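Interferon gamma receptor 1 (PDB 4EQ3) probably binds the cytokine interferon gamma through its extracellular part, the piece of this membrane receptor described here, as a cytokine receptor chain. Local coordinates at residues S18-N23 against V27-Y32. Sequence-based numbering, arbitrary orientation.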
loop_
_atom_site.group_PDB
_atom_site.type_symbol
_atom_site.label_atom_id
_atom_site.label_comp_id
_atom_site.label_asym_id
_atom_site.label_seq_id
_atom_site.Cartn_x
_atom_site.Cartn_y
_atom_site.Cartn_z
ATOM N N SER A 18 6.380 -4.351 14.696
ATOM C CA SER A 18 5.309 -3.730 13.938
ATOM C C SER A 18 5.478 -3.971 12.445
ATOM O O SER A 18 6.531 -3.671 11.862
ATOM C CB SER A 18 5.263 -2.230 14.218
ATOM O OG SER A 18 4.254 -1.618 13.435
ATOM N N VAL A 19 4.440 -4.514 11.823
ATOM C CA VAL A 19 4.451 -4.686 10.381
ATOM C C VAL A 19 3.629 -3.549 9.789
ATOM O O VAL A 19 2.455 -3.384 10.120
ATOM C CB VAL A 19 3.859 -6.039 9.930
ATOM C CG1 VAL A 19 3.900 -6.138 8.413
ATOM C CG2 VAL A 19 4.610 -7.213 10.562
ATOM N N LYS A 20 4.268 -2.734 8.956
ATOM C CA LYS A 20 3.599 -1.620 8.292
ATOM C C LYS A 20 3.566 -1.879 6.799
ATOM O O LYS A 20 4.609 -2.028 6.171
ATOM C CB LYS A 20 4.355 -0.326 8.564
ATOM C CG LYS A 20 4.504 -0.025 10.029
ATOM C CD LYS A 20 3.165 0.291 10.662
ATOM C CE LYS A 20 2.658 1.645 10.207
ATOM N NZ LYS A 20 1.715 2.218 11.204
ATOM N N SER A 21 2.373 -1.913 6.225
ATOM C CA SER A 21 2.215 -2.208 4.813
ATOM C C SER A 21 1.386 -1.126 4.150
ATOM O O SER A 21 0.246 -0.886 4.542
ATOM C CB SER A 21 1.528 -3.561 4.626
ATOM O OG SER A 21 1.339 -3.846 3.257
ATOM N N LYS A 22 1.970 -0.429 3.200
ATOM C CA LYS A 22 1.289 0.587 2.415
ATOM C C LYS A 22 1.678 0.586 0.957
ATOM O O LYS A 22 2.840 0.644 0.668
ATOM C CB LYS A 22 1.511 1.966 3.027
ATOM C CG LYS A 22 0.829 3.148 2.380
ATOM C CD LYS A 22 0.047 3.870 3.354
ATOM C CE LYS A 22 0.492 5.304 3.574
ATOM N NZ LYS A 22 0.283 5.767 4.959
ATOM N N ASN A 23 0.682 0.531 0.072
ATOM C CA ASN A 23 0.933 0.533 -1.364
ATOM C C ASN A 23 1.806 -0.643 -1.763
ATOM O O ASN A 23 2.601 -0.552 -2.698
ATOM C CB ASN A 23 1.579 1.842 -1.791
ATOM C CG ASN A 23 0.640 3.019 -1.664
ATOM O OD1 ASN A 23 1.075 4.173 -1.556
ATOM N ND2 ASN A 23 -0.654 2.741 -1.674
ATOM N N VAL A 27 6.958 -3.407 5.426
ATOM C CA VAL A 27 8.170 -3.363 6.225
ATOM C C VAL A 27 7.912 -3.717 7.679
ATOM O O VAL A 27 6.918 -3.291 8.279
ATOM C CB VAL A 27 8.879 -1.992 6.127
ATOM C CG1 VAL A 27 10.283 -2.098 6.689
ATOM C CG2 VAL A 27 8.935 -1.529 4.689
ATOM N N LEU A 28 8.817 -4.516 8.231
ATOM C CA LEU A 28 8.743 -4.955 9.613
ATOM C C LEU A 28 9.692 -4.113 10.440
ATOM O O LEU A 28 10.841 -3.922 10.061
ATOM C CB LEU A 28 9.153 -6.427 9.724
ATOM C CG LEU A 28 9.400 -6.961 11.136
ATOM C CD1 LEU A 28 8.093 -7.086 11.926
ATOM C CD2 LEU A 28 10.104 -8.314 11.072
ATOM N N TYR A 29 9.210 -3.610 11.569
ATOM C CA TYR A 29 10.030 -2.783 12.432
ATOM C C TYR A 29 10.036 -3.344 13.843
ATOM O O TYR A 29 9.067 -3.952 14.274
ATOM C CB TYR A 29 9.472 -1.364 12.495
ATOM C CG TYR A 29 9.378 -0.657 11.168
ATOM C CD1 TYR A 29 10.499 -0.067 10.598
ATOM C CD2 TYR A 29 8.166 -0.565 10.490
ATOM C CE1 TYR A 29 10.418 0.600 9.387
ATOM C CE2 TYR A 29 8.075 0.107 9.267
ATOM C CZ TYR A 29 9.207 0.684 8.727
ATOM O OH TYR A 29 9.147 1.348 7.527
ATOM N N TRP A 30 11.122 -3.103 14.563
ATOM C CA TRP A 30 11.201 -3.430 15.971
ATOM C C TRP A 30 12.146 -2.469 16.684
ATOM O O TRP A 30 12.790 -1.608 16.064
ATOM C CB TRP A 30 11.677 -4.874 16.166
ATOM C CG TRP A 30 12.978 -5.172 15.488
ATOM C CD1 TRP A 30 14.222 -5.151 16.050
ATOM C CD2 TRP A 30 13.164 -5.538 14.114
ATOM N NE1 TRP A 30 15.172 -5.474 15.106
ATOM C CE2 TRP A 30 14.547 -5.713 13.911
ATOM C CE3 TRP A 30 12.294 -5.725 13.035
ATOM C CZ2 TRP A 30 15.078 -6.077 12.677
ATOM C CZ3 TRP A 30 12.826 -6.084 11.809
ATOM C CH2 TRP A 30 14.203 -6.252 11.639
ATOM N N GLN A 31 12.224 -2.621 17.995
ATOM C CA GLN A 31 13.094 -1.792 18.798
ATOM C C GLN A 31 13.969 -2.671 19.674
ATOM O O GLN A 31 13.631 -3.831 19.953
ATOM C CB GLN A 31 12.261 -0.828 19.643
ATOM C CG GLN A 31 11.592 0.267 18.819
ATOM C CD GLN A 31 10.666 1.131 19.639
ATOM O OE1 GLN A 31 9.912 0.630 20.473
ATOM N NE2 GLN A 31 10.708 2.441 19.397
ATOM N N TYR A 32 15.098 -2.121 20.102
ATOM C CA TYR A 32 16.027 -2.882 20.913
ATOM C C TYR A 32 16.728 -2.002 21.935
ATOM O O TYR A 32 17.025 -0.841 21.652
ATOM C CB TYR A 32 17.053 -3.580 20.027
ATOM C CG TYR A 32 17.677 -4.778 20.699
ATOM C CD1 TYR A 32 16.949 -5.951 20.869
ATOM C CD2 TYR A 32 18.980 -4.737 21.176
ATOM C CE1 TYR A 32 17.505 -7.051 21.489
ATOM C CE2 TYR A 32 19.545 -5.833 21.788
ATOM C CZ TYR A 32 18.798 -6.987 21.943
ATOM O OH TYR A 32 19.340 -8.082 22.559
#
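Lys-20 meets Tyr-29 at the ring edge. Its CG lies 3.7 Å from CE2 of Tyr-29, near the ring plane, and its CB sits at the same edge. The two side chains cross at about a right angle. The chi1 of Lys-20 (-57°) sets CG beside its own backbone N, and bends at chi2 and chi3 lead the amino end away from the strand 27-31. The side chains of Ser-18 and Val-27 are on the same face of the sheet as these two. On the other face of the sheet, Val-19 CG2 touches Leu-28 CD1 at 3.7 Å.

Two antiparallel hydrogen-bonded pairs hold the backbones. Ser-18 N to Tyr-29 O and Tyr-29 N to Ser-18 O both measure 2.7 Å. Lys-20 N to Val-27 O and Val-27 N to Lys-20 O are both 2.8 Å. These two are the straighter bonds, at 173°. Val-19 and Leu-28 form the non-hydrogen-bonded pair between them. There, Leu-28 CA adds a C-H contact of 3.4 Å to Ser-18 O.

These strands form a beta hairpin in the N-terminal fibronectin type III-like domain. Ser-21 OG bonds to Thr-26 OG1 near the turn. Leu-28 pairs by backbone with Cys-67, and its side chain packs on Val-43 and Ile-84 of the facing sheet.

The hairpin is thus joined mainly by backbone bonds. Its Leu-28 face supplies apolar contacts to the sandwich core, while Lys-20 and Tyr-29 meet through carbon atoms on the exposed face.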